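Local atomic coordinates of putative acyl-[acyl-carrier-protein]--UDP-N-acetylglucosamine O-acyltransferase (Bacteroides fragilis, PDB entry 4R36), a protein that probably transfers an acyl chain from acyl carrier protein to UDP-N-acetylglucosamine, working as a trimer of left-handed beta-helices. Residues S23-I28 / I40-Y45; V44-N49 / A62-G67; E95-I100 / K119-V124; T111-T116 / G133-H138. All coordinates share one frame; numbering follows the deposited sequence.

Contact 1: residues S23-I28 / I40-Y45; sequences SPLAYI and IAPFVY
Three backbone hydrogen bonds join S23-I28 to I40-Y45, the first turn of the left-handed beta-helix against the next. S23 N gives its proton to I40 O at 2.8 Å, Y27 N meets V44 O at 2.8 Å, and F43 N reaches L25 O at 3.0 Å. Each segment bends here, in a type I beta turn from S23 to A26 and a type II turn from A41 to V44. S23 OG, swung anti to its own nitrogen (chi1 165°), accepts from L25 N in an ST turn and rests against CG of P42.

Apolar contacts fill the rest. L25 CB lies on P42 CB at 3.8 Å, A26 CB on I40 CG2, and the CD1 tips of I28 and I40 meet end to end, 3.8 Å apart. Y27 and Y45, paired in parallel register, send their rings out the same way. The planes are only 16° apart, but the centroids are 5.3 Å apart and the rings barely overlap, touching through their CD2 atoms. L25 also packs on Y27 of the third subunit, and Y27 on F43 of the second. The hydrogen bonds between the two segments are all backbone to backbone, while side-chain carbon joins coils and subunits.

Contact 2: residues V44-N49 / A62-G67; sequences VYIDRN and ANILYG
V44-N49 and A62-G67 run parallel, their end-to-end directions 3° apart, as successive coils of the beta-helix. Y45 pairs with N63 and I46 with I64. The ladder runs from Y45 N to A62 O, from I64 N to Y45 O (2.8 Å) and from D47 N to I64 O. Past the strands the backbones stay linked where G67 N donates to N49 O at 2.7 Å.

Among the side chains, D47 turns its carboxylate to the opposite backbone: OD2 takes the proton of Y66 N at 2.9 Å, the donor standing above the carboxylate plane. Y66 gives the most surface to the contact. N49 lies over one face of its ring, with ND2 3.4 Å above the plane near the centre and the amide turned 70° to it. N49 CB makes a CH-pi contact over the Y66 ring, 4.0 Å from its centroid. CG of N49 stands anti to its backbone N (chi1 -174°), which carries the amide over the ring. R48 brings its guanidinium to the ring obliquely, CE2 of Y66 lying over one guanidinium face. CD2 of L65 touches the Y45 ring edge at CE1, 3.7 Å away.

The hydroxyl of Y66 is hydrogen-bonded to E95, and N49 OD1 to R69 NH2. Strand 45-46 lies between 27-28 and 63-64 in one parallel sheet, and 63-64 is followed by 81-82, whose V81 packs on L65.

Contact 3: residues E95-I100 / K119-V124; sequences ESTAEI and KGRTIV
E99 and R121 meet because both side chains leave their strands with CG anti to the carbonyl carbon (chi1 -46° and -59°); the E99 chain then runs on extended, whereas that of R121 bends at chi3 (68°) and turns its guanidinium edge to the carboxylate. The two strands, 97-100 and 121-124, are neighbouring rungs in one parallel sheet of the left-handed beta-helix, with axes 4.6 Å apart at closest approach.

The rungs are zipped by four backbone bonds: T97 N to G120 O, T122 N to T97 O, E99 N to T122 O and V124 N to E99 O. The third is the most bent at its hydrogen.

T97, E99, R121 and I123 share one side of the sheet. R121 grips E99 side-on, NE to OE2 and NH2 to OE1, one nitrogen to each oxygen. Both oxygens lie close to the guanidinium plane, yet the carboxylate is twisted against it, so the grip is not coplanar. I123 CD1 covers one guanidinium face toward its rim. Such a paired grip fixes the rotation of the carboxylate and would probably keep it ionised. On the other side of the sheet, I100 and V124 lie side by side, CG2 of I100 being 4.0 Å from CB of V124. T122 OG1 there is bonded to N113 O, and S96 OG to G115 O, which ties these rungs to the segment 111-116, which packs on H138, a residue that binds UDP-N-acetylglucosamine.

T97 OG1, lying alongside the aliphatic part of R121, gives its proton to the anti lone pair of E99 OE2 at 2.7 Å, so that oxygen receives two donors.

Contact 4: residues T111-T116 / G133-H138; sequences TINRGT and GVHVAH. With ACT (acetate ion), chain D.
V134 opens the pairing with T111-T116, its O accepting from T111 N at 2.9 Å; these are successive parallel strands in one wall of the left-handed beta-helix. H135 carries the side-chain contact. Its chi1 of 175° swings the ring past the carbonyl side to T111, whose OG1 lies in the ring plane 2.7 Å from ND1, a hydrogen bond in which either could donate. NE2 donates to OXT of an acetate, probably from the crystallisation liquor, 2.7 Å away. N113 OD1 also lies at the ring edge, its amide plane turned 72° to the ring. V136 joins the ladder twice, its N to T111 O (2.7 Å) and its O to N113 N, and packs CB against CG2 of I112. A137 sets CB 3.3 Å from acetate OXT. T116 CG2 packs obliquely against the ring of H138, which binds UDP-N-acetylglucosamine, 3.6 Å from ND1; H138 N donates to a water that in turn donates to N113 OD1 and the acetate.

N150 ND2 of the second subunit also hydrogen-bonds the acetate, so the site lies at a subunit interface. Strand 111-112 sits between 81-82 and 135-136; 135-136 is in turn followed by 153-154, while T122 packs on I112 and V136.

From the N terminus, contact 1 closes the first coil, bringing I40-Y45 back beside S23-I28. Contact 2 begins where it ends, sharing V44 and Y45, and closes the next coil at A62-G67. Strands 27-28, 45-46 and 63-64 therefore lie in sequence in one sheet, and contact 4 adds 111-112 and 135-136 farther along it. Contact 3 belongs to a second sheet. It opens after contact 2 and brings K119-V124 back beside E95-I100; contact 4 starts inside that loop and brings G133-H138 back beside T111-T116, so the two cross. G67 to A98 joins contacts 2 and 3, and S96 to R114 joins contacts 3 and 4, tying two walls of the helix together.

Contact 1: residues S23-I28 / I40-Y45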
loop_
_atom_site.group_PDB
_atom_site.type_symbol
_atom_site.label_atom_id
_atom_site.label_comp_id
_atom_site.label_asym_id
_atom_site.label_seq_id
_atom_site.Cartn_x
_atom_site.Cartn_y
_atom_site.Cartn_z
ATOM N N SER A 23 9.398 -8.295 -28.248
ATOM C CA SER A 23 9.395 -9.752 -28.019
ATOM C C SER A 23 8.202 -10.435 -28.696
ATOM O O SER A 23 7.081 -9.952 -28.649
ATOM C CB SER A 23 9.418 -10.109 -26.520
ATOM O OG SER A 23 9.091 -11.434 -26.258
ATOM N N PRO A 24 8.450 -11.610 -29.328
ATOM C CA PRO A 24 7.337 -12.395 -29.856
ATOM C C PRO A 24 6.453 -12.976 -28.728
ATOM O O PRO A 24 5.425 -13.562 -28.988
ATOM C CB PRO A 24 8.030 -13.566 -30.629
ATOM C CG PRO A 24 9.438 -13.589 -30.169
ATOM C CD PRO A 24 9.774 -12.234 -29.571
ATOM N N LEU A 25 6.891 -12.923 -27.479
ATOM C CA LEU A 25 6.042 -13.455 -26.391
ATOM C C LEU A 25 5.140 -12.336 -25.739
ATOM O O LEU A 25 4.414 -12.612 -24.793
ATOM C CB LEU A 25 6.966 -14.080 -25.367
ATOM C CG LEU A 25 7.876 -15.237 -25.792
ATOM C CD1 LEU A 25 8.823 -15.628 -24.691
ATOM C CD2 LEU A 25 6.997 -16.415 -26.201
ATOM N N ALA A 26 5.212 -11.119 -26.251
ATOM C CA ALA A 26 4.235 -10.074 -25.958
ATOM C C ALA A 26 3.002 -10.320 -26.765
ATOM O O ALA A 26 3.105 -10.899 -27.850
ATOM C CB ALA A 26 4.822 -8.715 -26.316
ATOM N N TYR A 27 1.855 -9.877 -26.272
ATOM C CA TYR A 27 0.643 -9.798 -27.011
ATOM C C TYR A 27 0.424 -8.312 -27.354
ATOM O O TYR A 27 0.345 -7.437 -26.470
ATOM C CB TYR A 27 -0.553 -10.403 -26.280
ATOM C CG TYR A 27 -1.818 -10.118 -27.065
ATOM C CD1 TYR A 27 -2.266 -10.985 -28.052
ATOM C CD2 TYR A 27 -2.466 -8.897 -26.921
ATOM C CE1 TYR A 27 -3.390 -10.657 -28.838
ATOM C CE2 TYR A 27 -3.544 -8.555 -27.675
ATOM C CZ TYR A 27 -4.016 -9.433 -28.636
ATOM O OH TYR A 27 -5.119 -9.087 -29.388
ATOM N N ILE A 28 0.365 -8.014 -28.653
ATOM C CA ILE A 28 0.139 -6.680 -29.172
ATOM C C ILE A 28 -0.967 -6.701 -30.189
ATOM O O ILE A 28 -0.834 -7.345 -31.229
ATOM C CB ILE A 28 1.380 -6.086 -29.792
ATOM C CG1 ILE A 28 2.519 -6.215 -28.799
ATOM C CG2 ILE A 28 1.145 -4.645 -30.209
ATOM C CD1 ILE A 28 3.842 -5.633 -29.254
ATOM N N ILE A 40 9.750 -4.011 -26.060
ATOM C CA ILE A 40 8.637 -4.657 -25.435
ATOM C C ILE A 40 9.066 -6.048 -25.040
ATOM O O ILE A 40 9.469 -6.865 -25.865
ATOM C CB ILE A 40 7.398 -4.631 -26.292
ATOM C CG1 ILE A 40 7.063 -3.191 -26.646
ATOM C CG2 ILE A 40 6.256 -5.338 -25.617
ATOM C CD1 ILE A 40 5.936 -2.983 -27.594
ATOM N N ALA A 41 8.994 -6.325 -23.747
ATOM C CA ALA A 41 9.353 -7.559 -23.174
ATOM C C ALA A 41 8.254 -8.637 -23.287
ATOM O O ALA A 41 7.149 -8.346 -23.613
ATOM C CB ALA A 41 9.736 -7.342 -21.679
ATOM N N PRO A 42 8.597 -9.916 -22.966
ATOM C CA PRO A 42 7.611 -11.006 -22.907
ATOM C C PRO A 42 6.487 -10.686 -21.930
ATOM O O PRO A 42 6.709 -10.012 -20.899
ATOM C CB PRO A 42 8.416 -12.192 -22.388
ATOM C CG PRO A 42 9.821 -11.878 -22.818
ATOM C CD PRO A 42 9.966 -10.401 -22.722
ATOM N N PHE A 43 5.297 -11.143 -22.272
ATOM C CA PHE A 43 4.162 -11.152 -21.367
ATOM C C PHE A 43 3.584 -9.758 -21.152
ATOM O O PHE A 43 2.734 -9.601 -20.341
ATOM C CB PHE A 43 4.509 -11.897 -20.027
ATOM C CG PHE A 43 5.351 -13.168 -20.247
ATOM C CD1 PHE A 43 4.980 -14.097 -21.205
ATOM C CD2 PHE A 43 6.505 -13.393 -19.536
ATOM C CE1 PHE A 43 5.763 -15.251 -21.403
ATOM C CE2 PHE A 43 7.268 -14.533 -19.679
ATOM C CZ PHE A 43 6.901 -15.460 -20.644
ATOM N N VAL A 44 4.004 -8.799 -21.960
ATOM C CA VAL A 44 3.355 -7.525 -22.057
ATOM C C VAL A 44 2.089 -7.701 -22.864
ATOM O O VAL A 44 2.067 -8.400 -23.915
ATOM C CB VAL A 44 4.290 -6.480 -22.707
ATOM C CG1 VAL A 44 3.544 -5.200 -23.026
ATOM C CG2 VAL A 44 5.469 -6.212 -21.839
ATOM N N TYR A 45 1.025 -7.061 -22.398
ATOM C CA TYR A 45 -0.269 -7.089 -23.043
ATOM C C TYR A 45 -0.640 -5.704 -23.467
ATOM O O TYR A 45 -0.706 -4.792 -22.635
ATOM C CB TYR A 45 -1.323 -7.637 -22.115
ATOM C CG TYR A 45 -2.723 -7.518 -22.670
ATOM C CD1 TYR A 45 -3.507 -6.375 -22.460
ATOM C CD2 TYR A 45 -3.262 -8.537 -23.417
ATOM C CE1 TYR A 45 -4.804 -6.279 -22.972
ATOM C CE2 TYR A 45 -4.533 -8.444 -23.954
ATOM C CZ TYR A 45 -5.295 -7.318 -23.761
ATOM O OH TYR A 45 -6.578 -7.296 -24.263
#

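Contact 2: residues V44-N49 / A62-G67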
loop_
_atom_site.group_PDB
_atom_site.type_symbol
_atom_site.label_atom_id
_atom_site.label_comp_id
_atom_site.label_asym_id
_atom_site.label_seq_id
_atom_site.Cartn_x
_atom_site.Cartn_y
_atom_site.Cartn_z
ATOM N N VAL A 44 4.004 -8.799 -21.960
ATOM C CA VAL A 44 3.355 -7.525 -22.057
ATOM C C VAL A 44 2.089 -7.701 -22.864
ATOM O O VAL A 44 2.067 -8.400 -23.915
ATOM C CB VAL A 44 4.290 -6.480 -22.707
ATOM C CG1 VAL A 44 3.544 -5.200 -23.026
ATOM C CG2 VAL A 44 5.469 -6.212 -21.839
ATOM N N TYR A 45 1.025 -7.061 -22.398
ATOM C CA TYR A 45 -0.269 -7.089 -23.043
ATOM C C TYR A 45 -0.640 -5.704 -23.467
ATOM O O TYR A 45 -0.706 -4.792 -22.635
ATOM C CB TYR A 45 -1.323 -7.637 -22.115
ATOM C CG TYR A 45 -2.723 -7.518 -22.670
ATOM C CD1 TYR A 45 -3.507 -6.375 -22.460
ATOM C CD2 TYR A 45 -3.262 -8.537 -23.417
ATOM C CE1 TYR A 45 -4.804 -6.279 -22.972
ATOM C CE2 TYR A 45 -4.533 -8.444 -23.954
ATOM C CZ TYR A 45 -5.295 -7.318 -23.761
ATOM O OH TYR A 45 -6.578 -7.296 -24.263
ATOM N N ILE A 46 -0.769 -5.497 -24.768
ATOM C CA ILE A 46 -1.123 -4.198 -25.382
ATOM C C ILE A 46 -2.380 -4.376 -26.199
ATOM O O ILE A 46 -2.420 -5.195 -27.149
ATOM C CB ILE A 46 -0.014 -3.642 -26.249
ATOM C CG1 ILE A 46 1.321 -3.596 -25.503
ATOM C CG2 ILE A 46 -0.396 -2.275 -26.747
ATOM C CD1 ILE A 46 2.454 -2.951 -26.198
ATOM N N ASP A 47 -3.397 -3.600 -25.838
ATOM C CA ASP A 47 -4.730 -3.598 -26.417
ATOM C C ASP A 47 -4.805 -2.747 -27.680
ATOM O O ASP A 47 -3.894 -2.006 -28.057
ATOM C CB ASP A 47 -5.630 -2.926 -25.390
ATOM C CG ASP A 47 -6.889 -3.655 -25.053
ATOM O OD1 ASP A 47 -7.445 -4.409 -25.872
ATOM O OD2 ASP A 47 -7.388 -3.291 -23.933
ATOM N N ARG A 48 -5.962 -2.821 -28.309
ATOM C CA ARG A 48 -6.351 -1.873 -29.320
ATOM C C ARG A 48 -6.668 -0.507 -28.699
ATOM O O ARG A 48 -6.787 -0.393 -27.460
ATOM C CB ARG A 48 -7.548 -2.453 -30.074
ATOM C CG ARG A 48 -8.836 -2.391 -29.299
ATOM C CD ARG A 48 -9.973 -3.132 -29.960
ATOM N NE ARG A 48 -11.026 -3.266 -28.966
ATOM C CZ ARG A 48 -12.192 -2.637 -29.003
ATOM N NH1 ARG A 48 -12.495 -1.792 -29.986
ATOM N NH2 ARG A 48 -13.058 -2.849 -28.053
ATOM N N ASN A 49 -6.763 0.530 -29.542
ATOM C CA ASN A 49 -6.985 1.924 -29.097
ATOM C C ASN A 49 -5.904 2.302 -28.078
ATOM O O ASN A 49 -6.182 2.873 -26.992
ATOM C CB ASN A 49 -8.368 2.080 -28.500
ATOM C CG ASN A 49 -8.708 3.521 -28.159
ATOM O OD1 ASN A 49 -8.215 4.439 -28.758
ATOM N ND2 ASN A 49 -9.460 3.700 -27.107
ATOM N N ALA A 62 3.788 -6.067 -18.057
ATOM C CA ALA A 62 3.093 -4.811 -17.951
ATOM C C ALA A 62 1.861 -4.900 -18.843
ATOM O O ALA A 62 1.853 -5.706 -19.807
ATOM C CB ALA A 62 3.997 -3.667 -18.366
ATOM N N ASN A 63 0.853 -4.064 -18.554
ATOM C CA ASN A 63 -0.410 -4.058 -19.258
ATOM C C ASN A 63 -0.747 -2.642 -19.733
ATOM O O ASN A 63 -0.799 -1.689 -18.907
ATOM C CB ASN A 63 -1.511 -4.576 -18.379
ATOM C CG ASN A 63 -1.164 -5.924 -17.735
ATOM O OD1 ASN A 63 -0.478 -6.051 -16.670
ATOM N ND2 ASN A 63 -1.671 -6.878 -18.301
ATOM N N ILE A 64 -0.914 -2.462 -21.053
ATOM C CA ILE A 64 -1.281 -1.201 -21.644
ATOM C C ILE A 64 -2.642 -1.390 -22.293
ATOM O O ILE A 64 -2.792 -2.060 -23.381
ATOM C CB ILE A 64 -0.246 -0.733 -22.697
ATOM C CG1 ILE A 64 1.205 -0.898 -22.247
ATOM C CG2 ILE A 64 -0.517 0.725 -23.147
ATOM C CD1 ILE A 64 1.582 -0.026 -21.076
ATOM N N LEU A 65 -3.665 -0.830 -21.644
ATOM C CA LEU A 65 -5.040 -1.128 -22.008
ATOM C C LEU A 65 -5.731 -0.051 -22.871
ATOM O O LEU A 65 -5.230 1.085 -23.059
ATOM C CB LEU A 65 -5.848 -1.373 -20.722
ATOM C CG LEU A 65 -5.311 -2.391 -19.705
ATOM C CD1 LEU A 65 -6.302 -2.458 -18.531
ATOM C CD2 LEU A 65 -5.151 -3.751 -20.358
ATOM N N TYR A 66 -6.859 -0.461 -23.425
ATOM C CA TYR A 66 -7.714 0.359 -24.250
ATOM C C TYR A 66 -7.808 1.785 -23.702
ATOM O O TYR A 66 -8.245 2.010 -22.545
ATOM C CB TYR A 66 -9.104 -0.305 -24.215
ATOM C CG TYR A 66 -10.138 0.364 -25.049
ATOM C CD1 TYR A 66 -10.900 1.401 -24.548
ATOM C CD2 TYR A 66 -10.401 -0.076 -26.375
ATOM C CE1 TYR A 66 -11.894 1.992 -25.309
ATOM C CE2 TYR A 66 -11.393 0.540 -27.147
ATOM C CZ TYR A 66 -12.121 1.562 -26.632
ATOM O OH TYR A 66 -13.097 2.171 -27.374
ATOM N N GLY A 67 -7.367 2.736 -24.522
ATOM C CA GLY A 67 -7.450 4.128 -24.177
ATOM C C GLY A 67 -6.133 4.733 -23.730
ATOM O O GLY A 67 -6.090 5.907 -23.394
#

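Contact 3: residues E95-I100 / K119-V124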
loop_
_atom_site.group_PDB
_atom_site.type_symbol
_atom_site.label_atom_id
_atom_site.label_comp_id
_atom_site.label_asym_id
_atom_site.label_seq_id
_atom_site.Cartn_x
_atom_site.Cartn_y
_atom_site.Cartn_z
ATOM N N GLU A 95 -16.248 6.534 -23.439
ATOM C CA GLU A 95 -14.875 6.642 -23.946
ATOM C C GLU A 95 -14.021 7.622 -23.108
ATOM O O GLU A 95 -14.507 8.704 -22.668
ATOM C CB GLU A 95 -14.867 7.135 -25.416
ATOM C CG GLU A 95 -15.334 6.099 -26.422
ATOM C CD GLU A 95 -14.499 4.844 -26.375
ATOM O OE1 GLU A 95 -13.283 4.926 -26.235
ATOM O OE2 GLU A 95 -15.050 3.762 -26.460
ATOM N N SER A 96 -12.769 7.240 -22.873
ATOM C CA SER A 96 -11.858 8.073 -22.115
ATOM C C SER A 96 -10.447 7.574 -22.382
ATOM O O SER A 96 -10.257 6.549 -23.018
ATOM C CB SER A 96 -12.243 8.019 -20.591
ATOM O OG SER A 96 -11.963 6.724 -20.101
ATOM N N THR A 97 -9.438 8.324 -21.902
ATOM C CA THR A 97 -8.080 7.937 -22.010
ATOM C C THR A 97 -7.325 7.928 -20.665
ATOM O O THR A 97 -7.785 8.552 -19.685
ATOM C CB THR A 97 -7.310 8.901 -22.922
ATOM O OG1 THR A 97 -7.532 10.215 -22.473
ATOM C CG2 THR A 97 -7.827 8.782 -24.357
ATOM N N ALA A 98 -6.166 7.309 -20.702
ATOM C CA ALA A 98 -5.125 7.372 -19.636
ATOM C C ALA A 98 -3.882 7.708 -20.369
ATOM O O ALA A 98 -3.511 7.001 -21.339
ATOM C CB ALA A 98 -4.987 6.049 -18.914
ATOM N N GLU A 99 -3.214 8.784 -19.958
ATOM C CA GLU A 99 -2.135 9.332 -20.730
ATOM C C GLU A 99 -0.924 9.624 -19.905
ATOM O O GLU A 99 -1.033 10.157 -18.808
ATOM C CB GLU A 99 -2.552 10.671 -21.383
ATOM C CG GLU A 99 -3.919 10.606 -22.048
ATOM C CD GLU A 99 -4.344 11.860 -22.837
ATOM O OE1 GLU A 99 -3.577 12.814 -23.024
ATOM O OE2 GLU A 99 -5.515 11.921 -23.235
ATOM N N ILE A 100 0.233 9.304 -20.442
ATOM C CA ILE A 100 1.493 9.806 -19.890
ATOM C C ILE A 100 2.266 10.470 -21.000
ATOM O O ILE A 100 2.117 10.106 -22.172
ATOM C CB ILE A 100 2.350 8.699 -19.186
ATOM C CG1 ILE A 100 3.128 7.849 -20.182
ATOM C CG2 ILE A 100 1.485 7.846 -18.274
ATOM C CD1 ILE A 100 3.955 6.774 -19.555
ATOM N N LYS A 119 -14.339 14.432 -16.901
ATOM C CA LYS A 119 -13.309 15.088 -17.657
ATOM C C LYS A 119 -13.014 14.291 -18.934
ATOM O O LYS A 119 -13.175 14.804 -20.036
ATOM C CB LYS A 119 -11.999 15.282 -16.842
ATOM C CG LYS A 119 -10.959 16.079 -17.617
ATOM C CD LYS A 119 -9.658 16.320 -16.868
ATOM C CE LYS A 119 -8.650 16.984 -17.770
ATOM N NZ LYS A 119 -7.357 17.310 -17.098
ATOM N N GLY A 120 -12.582 13.048 -18.806
ATOM C CA GLY A 120 -12.408 12.170 -19.939
ATOM C C GLY A 120 -11.020 11.709 -20.206
ATOM O O GLY A 120 -10.807 10.833 -21.039
ATOM N N ARG A 121 -10.058 12.288 -19.479
ATOM C CA ARG A 121 -8.636 12.060 -19.703
ATOM C C ARG A 121 -7.936 12.086 -18.328
ATOM O O ARG A 121 -8.089 13.054 -17.594
ATOM C CB ARG A 121 -8.035 13.173 -20.560
ATOM C CG ARG A 121 -8.716 13.314 -21.944
ATOM C CD ARG A 121 -8.211 14.536 -22.669
ATOM N NE ARG A 121 -6.809 14.427 -23.060
ATOM C CZ ARG A 121 -6.105 15.432 -23.536
ATOM N NH1 ARG A 121 -6.660 16.597 -23.736
ATOM N NH2 ARG A 121 -4.829 15.290 -23.857
ATOM N N THR A 122 -7.278 10.988 -17.982
ATOM C CA THR A 122 -6.323 10.933 -16.853
ATOM C C THR A 122 -4.987 11.274 -17.505
ATOM O O THR A 122 -4.588 10.668 -18.483
ATOM C CB THR A 122 -6.304 9.539 -16.232
ATOM O OG1 THR A 122 -7.648 9.173 -15.918
ATOM C CG2 THR A 122 -5.418 9.533 -14.984
ATOM N N ILE A 123 -4.301 12.277 -16.980
ATOM C CA ILE A 123 -3.088 12.798 -17.598
ATOM C C ILE A 123 -1.937 12.930 -16.632
ATOM O O ILE A 123 -2.051 13.615 -15.600
ATOM C CB ILE A 123 -3.324 14.182 -18.210
ATOM C CG1 ILE A 123 -4.453 14.112 -19.285
ATOM C CG2 ILE A 123 -2.035 14.800 -18.759
ATOM C CD1 ILE A 123 -4.918 15.466 -19.787
ATOM N N VAL A 124 -0.817 12.304 -17.004
ATOM C CA VAL A 124 0.488 12.467 -16.375
ATOM C C VAL A 124 1.416 13.132 -17.405
ATOM O O VAL A 124 1.389 12.759 -18.577
ATOM C CB VAL A 124 1.063 11.123 -15.996
ATOM C CG1 VAL A 124 2.489 11.221 -15.449
ATOM C CG2 VAL A 124 0.224 10.433 -14.937
#

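Contact 4: residues T111-T116 / G133-H138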
loop_
_atom_site.group_PDB
_atom_site.type_symbol
_atom_site.label_atom_id
_atom_site.label_comp_id
_atom_site.label_asym_id
_atom_site.label_seq_id
_atom_site.Cartn_x
_atom_site.Cartn_y
_atom_site.Cartn_z
ATOM N N THR A 111 -0.735 1.908 -11.147
ATOM C CA THR A 111 -1.986 1.873 -11.849
ATOM C C THR A 111 -2.355 3.309 -12.269
ATOM O O THR A 111 -2.374 4.233 -11.443
ATOM C CB THR A 111 -3.130 1.230 -11.012
ATOM O OG1 THR A 111 -3.232 1.843 -9.704
ATOM C CG2 THR A 111 -2.912 -0.260 -10.849
ATOM N N ILE A 112 -2.653 3.485 -13.564
ATOM C CA ILE A 112 -3.176 4.726 -14.057
ATOM C C ILE A 112 -4.485 4.435 -14.795
ATOM O O ILE A 112 -4.477 3.980 -15.935
ATOM C CB ILE A 112 -2.169 5.477 -14.947
ATOM C CG1 ILE A 112 -0.797 5.605 -14.281
ATOM C CG2 ILE A 112 -2.699 6.835 -15.373
ATOM C CD1 ILE A 112 0.295 6.192 -15.143
ATOM N N ASN A 113 -5.606 4.706 -14.142
ATOM C CA ASN A 113 -6.875 4.411 -14.740
ATOM C C ASN A 113 -7.222 5.503 -15.768
ATOM O O ASN A 113 -6.907 6.675 -15.587
ATOM C CB ASN A 113 -8.018 4.332 -13.709
ATOM C CG ASN A 113 -7.846 3.310 -12.571
ATOM O OD1 ASN A 113 -8.562 3.432 -11.573
ATOM N ND2 ASN A 113 -6.978 2.341 -12.697
ATOM N N ARG A 114 -7.956 5.129 -16.821
ATOM C CA ARG A 114 -8.515 6.099 -17.706
ATOM C C ARG A 114 -9.619 6.917 -17.100
ATOM O O ARG A 114 -10.121 6.651 -15.970
ATOM C CB ARG A 114 -8.953 5.448 -19.041
ATOM C CG ARG A 114 -10.120 4.472 -19.044
ATOM C CD ARG A 114 -10.195 3.948 -20.496
ATOM N NE ARG A 114 -11.222 2.944 -20.780
ATOM C CZ ARG A 114 -12.458 3.175 -21.242
ATOM N NH1 ARG A 114 -12.938 4.371 -21.364
ATOM N NH2 ARG A 114 -13.260 2.155 -21.517
ATOM N N GLY A 115 -10.027 7.933 -17.827
ATOM C CA GLY A 115 -10.965 8.946 -17.295
ATOM C C GLY A 115 -12.460 8.543 -17.253
ATOM O O GLY A 115 -12.839 7.452 -17.677
ATOM N N THR A 116 -13.282 9.458 -16.744
ATOM C CA THR A 116 -14.742 9.327 -16.756
ATOM C C THR A 116 -15.314 10.541 -17.527
ATOM O O THR A 116 -14.580 11.454 -17.896
ATOM C CB THR A 116 -15.354 9.363 -15.362
ATOM O OG1 THR A 116 -15.186 10.670 -14.769
ATOM C CG2 THR A 116 -14.802 8.294 -14.486
ATOM N N GLY A 133 3.525 0.792 -6.972
ATOM C CA GLY A 133 2.240 0.717 -6.391
ATOM C C GLY A 133 1.427 2.025 -6.332
ATOM O O GLY A 133 0.257 2.035 -5.862
ATOM N N VAL A 134 1.998 3.093 -6.817
ATOM C CA VAL A 134 1.273 4.349 -6.921
ATOM C C VAL A 134 0.009 4.187 -7.758
ATOM O O VAL A 134 0.010 3.450 -8.754
ATOM C CB VAL A 134 2.162 5.480 -7.487
ATOM C CG1 VAL A 134 1.331 6.702 -8.013
ATOM C CG2 VAL A 134 3.120 5.978 -6.452
ATOM N N HIS A 135 -1.085 4.750 -7.272
ATOM C CA HIS A 135 -2.351 4.773 -7.975
ATOM C C HIS A 135 -2.721 6.170 -8.453
ATOM O O HIS A 135 -2.763 7.171 -7.641
ATOM C CB HIS A 135 -3.452 4.180 -7.121
ATOM C CG HIS A 135 -4.818 4.265 -7.737
ATOM N ND1 HIS A 135 -5.236 3.410 -8.732
ATOM C CD2 HIS A 135 -5.857 5.104 -7.499
ATOM C CE1 HIS A 135 -6.473 3.701 -9.063
ATOM N NE2 HIS A 135 -6.861 4.752 -8.363
ATOM N N VAL A 136 -3.063 6.260 -9.739
ATOM C CA VAL A 136 -3.584 7.517 -10.319
ATOM C C VAL A 136 -5.019 7.302 -10.817
ATOM O O VAL A 136 -5.233 6.526 -11.738
ATOM C CB VAL A 136 -2.705 7.972 -11.488
ATOM C CG1 VAL A 136 -3.166 9.326 -12.014
ATOM C CG2 VAL A 136 -1.251 8.086 -11.098
ATOM N N ALA A 137 -5.973 7.932 -10.123
ATOM C CA ALA A 137 -7.351 7.671 -10.340
ATOM C C ALA A 137 -7.837 8.416 -11.558
ATOM O O ALA A 137 -7.162 9.307 -12.081
ATOM C CB ALA A 137 -8.170 8.042 -9.140
ATOM N N HIS A 138 -9.020 7.992 -11.995
ATOM C CA HIS A 138 -9.713 8.658 -13.111
ATOM C C HIS A 138 -9.682 10.183 -13.065
ATOM O O HIS A 138 -9.901 10.800 -12.020
ATOM C CB HIS A 138 -11.157 8.206 -13.129
ATOM C CG HIS A 138 -11.957 8.673 -11.954
ATOM N ND1 HIS A 138 -12.714 9.822 -11.989
ATOM C CD2 HIS A 138 -12.221 8.081 -10.761
ATOM C CE1 HIS A 138 -13.354 9.969 -10.842
ATOM N NE2 HIS A 138 -13.081 8.918 -10.083
HETATM C C ACT D . -9.888 5.717 -7.157
HETATM O O ACT D . -9.084 5.863 -6.179
HETATM O OXT ACT D . -9.508 5.206 -8.232
HETATM C CH3 ACT D . -11.330 6.190 -7.116
HETATM O O HOH W 1 -1.292 0.842 -7.988
HETATM O O HOH W 2 -10.259 5.441 -10.854
#